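Long-range contacts in DNA polymerase III subunit beta (Deinococcus radiodurans, PDB 4TRT), which probably tethers DNA polymerases and other proteins to DNA as a ring-shaped head-to-tail homodimer, giving replication its processivity: residues A[123-128]-A[210-215]; A[138-143]-A[165-170]; A[151-156]-A[234-239]; A[188-193]-A[229-234]. All blocks are in the same frame, centred on the assembly; numbering follows the deposited sequence.

All four contacts belong to the central part of the chain, where two antiparallel sheets close over helices 130-140 and 193-202. Contact 1 ends one sheet at strand 126-129; contacts 2, 3 and 4 all reach the other. Contacts 3 and 4 are close neighbours, with centres about 9 Å apart: they share Asp234, and strands 155-161 and 189-192 pair between them. Contact 2 lies about 11 Å from contact 3, centre to centre, and meets it through Arg166 and Tyr238. Contact 1 is about 13 Å from contact 4, again between centres, and touches it where Leu189 packs on Phe210 and Tyr212 and where Gly215 meets Leu230.

Contact 1 of 4, residues A[123-128]-A[210-215]; sequences QADVSL and FTYGDG
Phe210 stands opposite two residues at once, Asp125 and Val126, which makes a classic beta bulge where strand 126-129 begins to pair with the antiparallel strand 207-212. Phe210 O takes Asp125 N at 2.9 Å and, more weakly, Val126 N, while Phe210 N returns a bond to Val126 O at 2.9 Å.

The side chain of Asp125 crosses to the other strand. Its CB lies 3.5 Å from Tyr212 CD2 and also touches Phe210 O. CG stands anti to the carbonyl carbon (chi1 -69°), which brings it beside the Tyr212 ring, and the carboxylate runs nearly parallel to that ring, their planes 8° apart. At the tip, OD2 accepts Tyr212 N at 2.9 Å through its anti lone pair. OD1 receives Gln123 NE2 on its syn lone pair at 2.7 Å, a bond that ties the loop to itself. An alanine here would probably leave Tyr212 N and Gln123 NE2 without these acceptors and the Tyr212 ring without the carboxylate beside it.

Before the bulge, Thr211 OG1 donates to Gln123 O at 2.7 Å from well above the carbonyl plane; a threonine supplies the hydroxyl while keeping a methyl against Gln123 CB. Beyond it, Leu128 CD2 packs 3.9 Å from Phe210 CZ, and both side chains reach Leu133 of helix 130-140. The hydroxyl of Tyr212 is held by Lys187 N. Each carboxylate oxygen thus faces an N-H donor, which is consistent with a charged aspartate serving as a side-chain substitute for strand pairing where the bulge interrupts the regular pattern.

Contact 2 of 4, residues A[138-143]-A[165-170]; sequences SSVRYA and ARVVAS
From Val140 to Ala143 the backbone runs at helical angles past strand 164-170; the two segments come nearest at Ala143 and Ser170, whose CA atoms are 4.9 Å apart. Ala143 N bonds back to Val140 O within this turn, and the same oxygen rests 3.2 Å from Ala169 CB. Alanine suits both places, because the backbones are too near for longer side chains: Ala143 CB meets Ala169 CB at 3.7 Å.

One turn back, Val140 spreads its branches over Val167. CG1 is anti to the carbonyl carbon (chi1 -51°) and rests on Val167 CG2 and O, which leaves CG2 between the backbone N and the carbonyl carbon, 3.8 Å from Val167 CG2. An alanine in place of Val140 would probably open a gap beside Val167 and leave its CG2 methyl without that packing.

Apolar side chains carry the contact, which lays the end region of helix 130-140 on the sheet of the central domain. Val140 also touches Ile156 and Ala176 from the strands flanking 164-170, Arg141 forms a salt bridge with Asp197 of helix 193-202, and Tyr142 leans on helix 317-324.

Contact 3 of 4, residues A[151-156]-A[234-239]; sequences AVFRGI and DFPDYE
Val152 O accepts Gly155 N at 3.1 Å within the 3-10 turn, and the edge of the Phe235 ring lies against the same oxygen, CE1 at 3.6 Å, with the oxygen near the ring plane. This is where the polarised C-H bonds of an aromatic edge suit a carbonyl. Phe235 CG is anti to the backbone N (chi1 -155°), which sends the ring in toward the turn.

Phe153 meets the face of that ring with its own edge, a T-shaped pair with planes at 85° and centroids 5.5 Å apart. In this pair Phe153 CD1 comes to 3.8 Å from Phe235 CZ. The 3-10 segment 151-154 leads straight into strand 155-161, and Phe235 sits in the long loop that leaves strand 224-229 for strand 248-253, so the aromatic pair joins the loop after strand 224-229 to the turn that precedes strand 155-161.

Pro236 continues the apolar patch, its rigid ring fitting closely without an N-H to satisfy. Its CG lies 3.4 Å from Phe153 CZ, while its CD meets Val152 CG2 tip to tip at 3.5 Å and also stands over one face of Phe235, offset toward the rim. Phe235 reaches Val168 and Ile190 as well, which places it over two strands of the sheet. A little further along, Tyr238 OH bonds to Glu159 and to Arg166 NH1.

Contact 4 of 4, residues A[188-193]-A[229-234]; sequences NLIIPA and KLLDGD
Strand 189-192 is the outermost strand, within this chain, of the sheet it shares with strand 155-161; along the backbones Ile190 lies opposite Leu231 and Ile191 opposite Leu230 of the extended segment 229-234. One direct backbone bond joins them, from Leu231 N to Ile190 O at 2.9 Å. The return link is a water that accepts from Ile190 N and donates to Leu231 O, each at 2.9 Å, so N and O of both residues are served although the two segments do not pair as strands. Lys229 O, by contrast, lies against Pro192 CD with no polar partner in the model.

Around this link the aliphatic side chains interlock. Ile190 and Leu231 cross at about a right angle, with Ile190 CG2 3.9 Å from Leu231 CB. Ile190 CG1 is anti to the carbonyl carbon (chi1 -55°), and the chain beyond it carries CD1 to 3.5 Å from Gly233 O. Leu230 turns the other way, its CD1 3.5 Å from Leu189 CD2, and also touches Leu217. Pro192 and Leu231 lie alongside each other, pointing opposite ways, Pro192 CG 3.8 Å from Leu231 CD2.

Gly233 suits its place because its phi of 98° would jam a side chain against the preceding carbonyl oxygen. Pro192 is the N-cap of helix 193-202, a position whose own N-H the helix does not need. An outermost antiparallel strand running straight into a helix, met by the loop after strand 224-229, belongs here to the central domain of the beta sliding-ring family.

Contact 1 of 4, residues A[123-128]-A[210-215]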
loop_
_atom_site.group_PDB
_atom_site.type_symbol
_atom_site.label_atom_id
_atom_site.label_comp_id
_atom_site.label_asym_id
_atom_site.label_seq_id
_atom_site.Cartn_x
_atom_site.Cartn_y
_atom_site.Cartn_z
ATOM N N GLN A 123 28.258 8.001 27.793
ATOM C CA GLN A 123 28.750 6.990 28.739
ATOM C C GLN A 123 28.149 5.603 28.483
ATOM O O GLN A 123 26.923 5.423 28.555
ATOM C CB GLN A 123 28.468 7.431 30.180
ATOM C CG GLN A 123 28.756 6.371 31.235
ATOM C CD GLN A 123 28.816 6.941 32.637
ATOM O OE1 GLN A 123 29.644 7.804 32.931
ATOM N NE2 GLN A 123 27.946 6.460 33.515
ATOM N N ALA A 124 29.011 4.632 28.178
ATOM C CA ALA A 124 28.563 3.278 27.865
ATOM C C ALA A 124 28.252 2.502 29.143
ATOM O O ALA A 124 29.109 1.796 29.654
ATOM C CB ALA A 124 29.629 2.552 27.052
ATOM N N ASP A 125 27.026 2.629 29.644
ATOM C CA ASP A 125 26.622 1.957 30.885
ATOM C C ASP A 125 26.325 0.473 30.658
ATOM O O ASP A 125 26.700 -0.367 31.471
ATOM C CB ASP A 125 25.409 2.652 31.518
ATOM C CG ASP A 125 25.745 4.035 32.057
ATOM O OD1 ASP A 125 26.810 4.184 32.696
ATOM O OD2 ASP A 125 24.944 4.972 31.838
ATOM N N VAL A 126 25.644 0.158 29.564
ATOM C CA VAL A 126 25.424 -1.226 29.152
ATOM C C VAL A 126 25.688 -1.335 27.664
ATOM O O VAL A 126 25.582 -0.351 26.932
ATOM C CB VAL A 126 23.972 -1.708 29.395
ATOM C CG1 VAL A 126 23.958 -3.168 29.831
ATOM C CG2 VAL A 126 23.279 -0.849 30.427
ATOM N N SER A 127 26.016 -2.541 27.228
ATOM C CA SER A 127 26.230 -2.849 25.825
ATOM C C SER A 127 25.512 -4.154 25.488
ATOM O O SER A 127 25.672 -5.146 26.187
ATOM C CB SER A 127 27.726 -2.974 25.559
ATOM O OG SER A 127 27.991 -3.312 24.212
ATOM N N LEU A 128 24.691 -4.147 24.445
ATOM C CA LEU A 128 24.076 -5.387 23.945
ATOM C C LEU A 128 24.059 -5.383 22.420
ATOM O O LEU A 128 24.474 -4.411 21.791
ATOM C CB LEU A 128 22.650 -5.577 24.499
ATOM C CG LEU A 128 21.817 -4.315 24.625
ATOM C CD1 LEU A 128 21.285 -3.943 23.253
ATOM C CD2 LEU A 128 20.675 -4.494 25.615
ATOM N N PHE A 210 23.757 1.690 25.875
ATOM C CA PHE A 210 22.801 2.450 26.691
ATOM C C PHE A 210 23.551 3.425 27.589
ATOM O O PHE A 210 24.532 3.050 28.242
ATOM C CB PHE A 210 22.000 1.526 27.618
ATOM C CG PHE A 210 20.965 0.673 26.937
ATOM C CD1 PHE A 210 20.824 0.624 25.559
ATOM C CD2 PHE A 210 20.130 -0.122 27.716
ATOM C CE1 PHE A 210 19.865 -0.185 24.979
ATOM C CE2 PHE A 210 19.172 -0.930 27.141
ATOM C CZ PHE A 210 19.030 -0.955 25.769
ATOM N N THR A 211 23.081 4.666 27.631
ATOM C CA THR A 211 23.527 5.636 28.617
ATOM C C THR A 211 22.310 5.986 29.465
ATOM O O THR A 211 21.328 6.525 28.944
ATOM C CB THR A 211 24.050 6.932 27.961
ATOM O OG1 THR A 211 25.064 6.616 26.999
ATOM C CG2 THR A 211 24.605 7.879 29.021
ATOM N N TYR A 212 22.384 5.699 30.766
ATOM C CA TYR A 212 21.293 5.999 31.699
ATOM C C TYR A 212 21.261 7.481 32.025
ATOM O O TYR A 212 22.298 8.104 32.204
ATOM C CB TYR A 212 21.471 5.228 33.007
ATOM C CG TYR A 212 21.509 3.735 32.850
ATOM C CD1 TYR A 212 20.524 3.074 32.126
ATOM C CD2 TYR A 212 22.517 2.976 33.438
ATOM C CE1 TYR A 212 20.550 1.702 31.985
ATOM C CE2 TYR A 212 22.552 1.602 33.305
ATOM C CZ TYR A 212 21.564 0.971 32.579
ATOM O OH TYR A 212 21.574 -0.392 32.446
ATOM N N GLY A 213 20.061 8.042 32.099
ATOM C CA GLY A 213 19.885 9.428 32.498
ATOM C C GLY A 213 18.796 9.519 33.534
ATOM O O GLY A 213 18.293 8.500 34.005
ATOM N N ASP A 214 18.418 10.740 33.887
ATOM C CA ASP A 214 17.362 10.957 34.871
ATOM C C ASP A 214 16.012 10.891 34.162
ATOM O O ASP A 214 15.643 11.809 33.439
ATOM C CB ASP A 214 17.550 12.317 35.554
ATOM C CG ASP A 214 16.508 12.591 36.620
ATOM O OD1 ASP A 214 15.808 11.654 37.053
ATOM O OD2 ASP A 214 16.400 13.751 37.043
ATOM N N GLY A 215 15.286 9.800 34.371
ATOM C CA GLY A 215 14.010 9.571 33.699
ATOM C C GLY A 215 14.122 9.417 32.182
ATOM O O GLY A 215 13.139 9.581 31.467
#

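Contact 2 of 4, residues A[138-143]-A[165-170]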
loop_
_atom_site.group_PDB
_atom_site.type_symbol
_atom_site.label_atom_id
_atom_site.label_comp_id
_atom_site.label_asym_id
_atom_site.label_seq_id
_atom_site.Cartn_x
_atom_site.Cartn_y
_atom_site.Cartn_z
ATOM N N SER A 138 10.282 -6.544 19.003
ATOM C CA SER A 138 9.245 -6.825 18.003
ATOM C C SER A 138 8.380 -8.024 18.388
ATOM O O SER A 138 7.235 -8.112 17.971
ATOM C CB SER A 138 9.871 -7.108 16.636
ATOM O OG SER A 138 10.429 -5.939 16.094
ATOM N N SER A 139 8.948 -8.943 19.168
ATOM C CA SER A 139 8.243 -10.139 19.610
ATOM C C SER A 139 7.249 -9.858 20.733
ATOM O O SER A 139 6.282 -10.614 20.871
ATOM C CB SER A 139 9.234 -11.204 20.081
ATOM O OG SER A 139 10.048 -11.589 18.990
ATOM N N VAL A 140 7.487 -8.818 21.549
ATOM C CA VAL A 140 6.626 -8.562 22.733
ATOM C C VAL A 140 5.782 -7.302 22.684
ATOM O O VAL A 140 4.835 -7.187 23.445
ATOM C CB VAL A 140 7.430 -8.586 24.043
ATOM C CG1 VAL A 140 8.263 -9.868 24.098
ATOM C CG2 VAL A 140 8.272 -7.307 24.196
ATOM N N ARG A 141 6.078 -6.404 21.746
ATOM C CA ARG A 141 5.493 -5.056 21.690
ATOM C C ARG A 141 3.960 -5.037 21.646
ATOM O O ARG A 141 3.329 -4.191 22.276
ATOM C CB ARG A 141 6.073 -4.324 20.454
ATOM C CG ARG A 141 5.206 -3.246 19.819
ATOM C CD ARG A 141 5.275 -2.026 20.688
ATOM N NE ARG A 141 4.488 -0.881 20.229
ATOM C CZ ARG A 141 3.301 -0.535 20.714
ATOM N NH1 ARG A 141 2.673 -1.283 21.621
ATOM N NH2 ARG A 141 2.731 0.571 20.265
ATOM N N TYR A 142 3.358 -5.951 20.889
ATOM C CA TYR A 142 1.896 -6.029 20.782
ATOM C C TYR A 142 1.156 -6.116 22.134
ATOM O O TYR A 142 -0.006 -5.738 22.232
ATOM C CB TYR A 142 1.496 -7.239 19.922
ATOM C CG TYR A 142 1.731 -8.576 20.612
ATOM C CD1 TYR A 142 0.783 -9.105 21.473
ATOM C CD2 TYR A 142 2.908 -9.302 20.411
ATOM C CE1 TYR A 142 0.987 -10.307 22.117
ATOM C CE2 TYR A 142 3.127 -10.511 21.060
ATOM C CZ TYR A 142 2.157 -11.011 21.905
ATOM O OH TYR A 142 2.313 -12.212 22.541
ATOM N N ALA A 143 1.804 -6.645 23.171
ATOM C CA ALA A 143 1.128 -6.888 24.452
ATOM C C ALA A 143 0.959 -5.635 25.312
ATOM O O ALA A 143 0.161 -5.637 26.260
ATOM C CB ALA A 143 1.870 -7.964 25.252
ATOM N N ALA A 165 19.327 -11.193 28.939
ATOM C CA ALA A 165 18.373 -10.156 29.263
ATOM C C ALA A 165 16.982 -10.601 28.795
ATOM O O ALA A 165 16.851 -11.587 28.061
ATOM C CB ALA A 165 18.773 -8.864 28.576
ATOM N N ARG A 166 15.961 -9.858 29.200
ATOM C CA ARG A 166 14.585 -10.218 28.895
ATOM C C ARG A 166 13.761 -8.965 28.683
ATOM O O ARG A 166 13.926 -7.981 29.415
ATOM C CB ARG A 166 13.999 -11.016 30.062
ATOM C CG ARG A 166 12.493 -11.181 30.019
ATOM C CD ARG A 166 12.009 -12.012 31.190
ATOM N NE ARG A 166 12.291 -13.412 30.983
ATOM C CZ ARG A 166 11.743 -14.403 31.668
ATOM N NH1 ARG A 166 10.883 -14.159 32.653
ATOM N NH2 ARG A 166 12.060 -15.648 31.364
ATOM N N VAL A 167 12.879 -8.990 27.684
ATOM C CA VAL A 167 11.859 -7.947 27.561
ATOM C C VAL A 167 10.493 -8.548 27.805
ATOM O O VAL A 167 10.243 -9.694 27.442
ATOM C CB VAL A 167 11.858 -7.214 26.200
ATOM C CG1 VAL A 167 13.043 -6.257 26.113
ATOM C CG2 VAL A 167 11.818 -8.210 25.048
ATOM N N VAL A 168 9.622 -7.760 28.431
ATOM C CA VAL A 168 8.296 -8.215 28.822
ATOM C C VAL A 168 7.280 -7.101 28.574
ATOM O O VAL A 168 7.531 -5.932 28.903
ATOM C CB VAL A 168 8.247 -8.600 30.320
ATOM C CG1 VAL A 168 6.930 -9.294 30.678
ATOM C CG2 VAL A 168 9.429 -9.479 30.704
ATOM N N ALA A 169 6.135 -7.473 28.000
ATOM C CA ALA A 169 4.997 -6.576 27.899
ATOM C C ALA A 169 3.734 -7.291 28.359
ATOM O O ALA A 169 3.642 -8.530 28.290
ATOM C CB ALA A 169 4.857 -6.108 26.466
ATOM N N SER A 170 2.760 -6.506 28.825
ATOM C CA SER A 170 1.536 -7.047 29.351
ATOM C C SER A 170 0.460 -5.977 29.490
ATOM O O SER A 170 0.752 -4.786 29.569
ATOM C CB SER A 170 1.799 -7.688 30.725
ATOM O OG SER A 170 0.625 -8.258 31.262
#

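Contact 3 of 4, residues A[151-156]-A[234-239]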
loop_
_atom_site.group_PDB
_atom_site.type_symbol
_atom_site.label_atom_id
_atom_site.label_comp_id
_atom_site.label_asym_id
_atom_site.label_seq_id
_atom_site.Cartn_x
_atom_site.Cartn_y
_atom_site.Cartn_z
ATOM N N ALA A 151 -0.085 2.732 34.499
ATOM C CA ALA A 151 0.819 3.376 33.537
ATOM C C ALA A 151 1.987 2.474 33.136
ATOM O O ALA A 151 2.387 2.448 31.970
ATOM C CB ALA A 151 1.322 4.710 34.082
ATOM N N VAL A 152 2.531 1.717 34.087
ATOM C CA VAL A 152 3.656 0.823 33.771
ATOM C C VAL A 152 3.368 -0.135 32.617
ATOM O O VAL A 152 4.298 -0.484 31.867
ATOM C CB VAL A 152 4.163 0.016 34.994
ATOM C CG1 VAL A 152 4.798 0.943 36.020
ATOM C CG2 VAL A 152 3.034 -0.770 35.638
ATOM N N PHE A 153 2.104 -0.556 32.455
ATOM C CA PHE A 153 1.757 -1.513 31.379
ATOM C C PHE A 153 1.721 -0.876 29.994
ATOM O O PHE A 153 1.578 -1.568 28.974
ATOM C CB PHE A 153 0.415 -2.210 31.652
ATOM C CG PHE A 153 0.480 -3.311 32.685
ATOM C CD1 PHE A 153 1.571 -4.178 32.766
ATOM C CD2 PHE A 153 -0.594 -3.530 33.533
ATOM C CE1 PHE A 153 1.598 -5.200 33.699
ATOM C CE2 PHE A 153 -0.565 -4.557 34.470
ATOM C CZ PHE A 153 0.532 -5.395 34.548
ATOM N N ARG A 154 1.895 0.433 29.951
ATOM C CA ARG A 154 1.996 1.157 28.700
ATOM C C ARG A 154 3.414 1.075 28.138
ATOM O O ARG A 154 3.661 1.517 27.026
ATOM C CB ARG A 154 1.531 2.624 28.878
ATOM C CG ARG A 154 0.184 2.748 29.594
ATOM C CD ARG A 154 -0.245 4.177 29.881
ATOM N NE ARG A 154 -1.307 4.174 30.889
ATOM C CZ ARG A 154 -1.572 5.172 31.728
ATOM N NH1 ARG A 154 -0.863 6.299 31.686
ATOM N NH2 ARG A 154 -2.543 5.035 32.631
ATOM N N GLY A 155 4.337 0.476 28.885
ATOM C CA GLY A 155 5.718 0.333 28.430
ATOM C C GLY A 155 6.208 -1.100 28.372
ATOM O O GLY A 155 5.482 -2.039 28.716
ATOM N N ILE A 156 7.431 -1.269 27.885
ATOM C CA ILE A 156 8.047 -2.577 27.794
ATOM C C ILE A 156 9.156 -2.649 28.857
ATOM O O ILE A 156 10.045 -1.783 28.904
ATOM C CB ILE A 156 8.649 -2.844 26.392
ATOM C CG1 ILE A 156 7.576 -3.102 25.326
ATOM C CG2 ILE A 156 9.525 -4.094 26.445
ATOM C CD1 ILE A 156 6.588 -1.999 25.110
ATOM N N ASP A 234 7.730 0.352 39.353
ATOM C CA ASP A 234 8.171 -1.007 39.132
ATOM C C ASP A 234 7.130 -1.705 38.262
ATOM O O ASP A 234 5.927 -1.660 38.523
ATOM C CB ASP A 234 8.312 -1.761 40.466
ATOM C CG ASP A 234 9.476 -1.258 41.324
ATOM O OD1 ASP A 234 10.448 -0.694 40.780
ATOM O OD2 ASP A 234 9.432 -1.458 42.558
ATOM N N PHE A 235 7.599 -2.371 37.229
ATOM C CA PHE A 235 6.737 -3.265 36.472
ATOM C C PHE A 235 6.123 -4.333 37.389
ATOM O O PHE A 235 6.806 -4.856 38.273
ATOM C CB PHE A 235 7.545 -3.923 35.368
ATOM C CG PHE A 235 6.719 -4.363 34.201
ATOM C CD1 PHE A 235 6.269 -3.439 33.267
ATOM C CD2 PHE A 235 6.399 -5.693 34.037
ATOM C CE1 PHE A 235 5.516 -3.853 32.186
ATOM C CE2 PHE A 235 5.631 -6.103 32.974
ATOM C CZ PHE A 235 5.188 -5.181 32.044
ATOM N N PRO A 236 4.831 -4.659 37.195
ATOM C CA PRO A 236 4.204 -5.604 38.123
ATOM C C PRO A 236 4.748 -7.030 38.018
ATOM O O PRO A 236 5.440 -7.365 37.054
ATOM C CB PRO A 236 2.722 -5.559 37.722
ATOM C CG PRO A 236 2.561 -4.267 36.972
ATOM C CD PRO A 236 3.850 -4.128 36.229
ATOM N N ASP A 237 4.430 -7.857 39.000
ATOM C CA ASP A 237 4.900 -9.241 39.024
ATOM C C ASP A 237 4.100 -10.097 38.030
ATOM O O ASP A 237 3.130 -10.747 38.393
ATOM C CB ASP A 237 4.822 -9.807 40.446
ATOM C CG ASP A 237 5.463 -11.193 40.573
ATOM O OD1 ASP A 237 6.063 -11.674 39.597
ATOM O OD2 ASP A 237 5.359 -11.814 41.655
ATOM N N TYR A 238 4.529 -10.078 36.775
ATOM C CA TYR A 238 3.906 -10.870 35.697
ATOM C C TYR A 238 4.021 -12.391 35.903
ATOM O O TYR A 238 3.217 -13.136 35.342
ATOM C CB TYR A 238 4.484 -10.475 34.319
ATOM C CG TYR A 238 5.968 -10.717 34.194
ATOM C CD1 TYR A 238 6.458 -11.948 33.786
ATOM C CD2 TYR A 238 6.880 -9.717 34.498
ATOM C CE1 TYR A 238 7.812 -12.192 33.693
ATOM C CE2 TYR A 238 8.243 -9.943 34.392
ATOM C CZ TYR A 238 8.705 -11.180 33.999
ATOM O OH TYR A 238 10.051 -11.434 33.922
ATOM N N GLU A 239 4.999 -12.851 36.700
ATOM C CA GLU A 239 5.145 -14.283 36.999
ATOM C C GLU A 239 3.873 -14.863 37.576
ATOM O O GLU A 239 3.549 -16.019 37.311
ATOM C CB GLU A 239 6.266 -14.562 38.010
ATOM C CG GLU A 239 7.672 -14.435 37.458
ATOM C CD GLU A 239 7.983 -15.448 36.371
ATOM O OE1 GLU A 239 7.353 -16.532 36.344
ATOM O OE2 GLU A 239 8.862 -15.147 35.544
#

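Contact 4 of 4, residues A[188-193]-A[229-234]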
loop_
_atom_site.group_PDB
_atom_site.type_symbol
_atom_site.label_atom_id
_atom_site.label_comp_id
_atom_site.label_asym_id
_atom_site.label_seq_id
_atom_site.Cartn_x
_atom_site.Cartn_y
_atom_site.Cartn_z
ATOM N N ASN A 188 17.050 -2.483 35.521
ATOM C CA ASN A 188 15.752 -2.667 34.919
ATOM C C ASN A 188 15.176 -1.330 34.483
ATOM O O ASN A 188 15.289 -0.333 35.203
ATOM C CB ASN A 188 14.791 -3.387 35.859
ATOM C CG ASN A 188 15.182 -4.831 36.098
ATOM O OD1 ASN A 188 16.245 -5.294 35.653
ATOM N ND2 ASN A 188 14.340 -5.545 36.822
ATOM N N LEU A 189 14.589 -1.337 33.291
ATOM C CA LEU A 189 14.058 -0.149 32.622
ATOM C C LEU A 189 12.648 -0.464 32.129
ATOM O O LEU A 189 12.352 -1.611 31.829
ATOM C CB LEU A 189 14.913 0.195 31.396
ATOM C CG LEU A 189 16.409 0.462 31.603
ATOM C CD1 LEU A 189 17.126 0.499 30.268
ATOM C CD2 LEU A 189 16.641 1.752 32.365
ATOM N N ILE A 190 11.794 0.551 32.063
ATOM C CA ILE A 190 10.506 0.447 31.398
ATOM C C ILE A 190 10.468 1.515 30.315
ATOM O O ILE A 190 10.521 2.709 30.615
ATOM C CB ILE A 190 9.311 0.640 32.348
ATOM C CG1 ILE A 190 9.398 -0.352 33.527
ATOM C CG2 ILE A 190 8.009 0.479 31.562
ATOM C CD1 ILE A 190 8.416 -0.076 34.647
ATOM N N ILE A 191 10.388 1.072 29.059
ATOM C CA ILE A 191 10.461 1.946 27.890
ATOM C C ILE A 191 9.054 2.169 27.309
ATOM O O ILE A 191 8.357 1.212 27.041
ATOM C CB ILE A 191 11.345 1.312 26.782
ATOM C CG1 ILE A 191 12.698 0.866 27.337
ATOM C CG2 ILE A 191 11.512 2.257 25.594
ATOM C CD1 ILE A 191 13.568 2.000 27.801
ATOM N N PRO A 192 8.639 3.434 27.093
ATOM C CA PRO A 192 7.312 3.664 26.509
ATOM C C PRO A 192 7.158 2.923 25.179
ATOM O O PRO A 192 8.110 2.887 24.392
ATOM C CB PRO A 192 7.270 5.181 26.320
ATOM C CG PRO A 192 8.242 5.718 27.306
ATOM C CD PRO A 192 9.336 4.697 27.382
ATOM N N ALA A 193 6.009 2.281 24.963
ATOM C CA ALA A 193 5.811 1.424 23.776
ATOM C C ALA A 193 6.052 2.158 22.457
ATOM O O ALA A 193 6.664 1.599 21.537
ATOM C CB ALA A 193 4.416 0.814 23.758
ATOM N N LYS A 229 12.287 8.846 26.779
ATOM C CA LYS A 229 11.866 8.906 28.158
ATOM C C LYS A 229 11.755 7.493 28.680
ATOM O O LYS A 229 11.598 6.557 27.909
ATOM C CB LYS A 229 10.504 9.573 28.273
ATOM C CG LYS A 229 10.494 11.027 27.866
ATOM C CD LYS A 229 9.084 11.587 27.914
ATOM C CE LYS A 229 9.036 12.982 27.321
ATOM N NZ LYS A 229 7.637 13.297 26.927
ATOM N N LEU A 230 11.864 7.343 29.994
ATOM C CA LEU A 230 11.643 6.064 30.646
ATOM C C LEU A 230 10.462 6.236 31.600
ATOM O O LEU A 230 10.287 7.310 32.160
ATOM C CB LEU A 230 12.875 5.658 31.457
ATOM C CG LEU A 230 14.118 5.215 30.694
ATOM C CD1 LEU A 230 15.256 4.922 31.670
ATOM C CD2 LEU A 230 13.790 4.014 29.823
ATOM N N LEU A 231 9.674 5.183 31.804
ATOM C CA LEU A 231 8.550 5.255 32.749
ATOM C C LEU A 231 9.026 4.951 34.161
ATOM O O LEU A 231 9.916 4.118 34.362
ATOM C CB LEU A 231 7.439 4.285 32.353
ATOM C CG LEU A 231 6.843 4.473 30.952
ATOM C CD1 LEU A 231 5.643 3.538 30.768
ATOM C CD2 LEU A 231 6.424 5.907 30.667
ATOM N N ASP A 232 8.429 5.645 35.125
ATOM C CA ASP A 232 8.702 5.425 36.534
ATOM C C ASP A 232 7.890 4.257 37.067
ATOM O O ASP A 232 6.933 3.809 36.445
ATOM C CB ASP A 232 8.354 6.676 37.344
ATOM C CG ASP A 232 9.471 7.691 37.347
ATOM O OD1 ASP A 232 10.453 7.479 38.090
ATOM O OD2 ASP A 232 9.358 8.706 36.630
ATOM N N GLY A 233 8.273 3.782 38.239
ATOM C CA GLY A 233 7.548 2.704 38.901
ATOM C C GLY A 233 8.202 1.368 38.648
ATOM O O GLY A 233 9.110 1.253 37.837
ATOM N N ASP A 234 7.730 0.352 39.353
ATOM C CA ASP A 234 8.171 -1.007 39.132
ATOM C C ASP A 234 7.130 -1.705 38.262
ATOM O O ASP A 234 5.927 -1.660 38.523
ATOM C CB ASP A 234 8.312 -1.761 40.466
ATOM C CG ASP A 234 9.476 -1.258 41.324
ATOM O OD1 ASP A 234 10.448 -0.694 40.780
ATOM O OD2 ASP A 234 9.432 -1.458 42.558
HETATM O O HOH W 1 12.438 2.838 33.770
#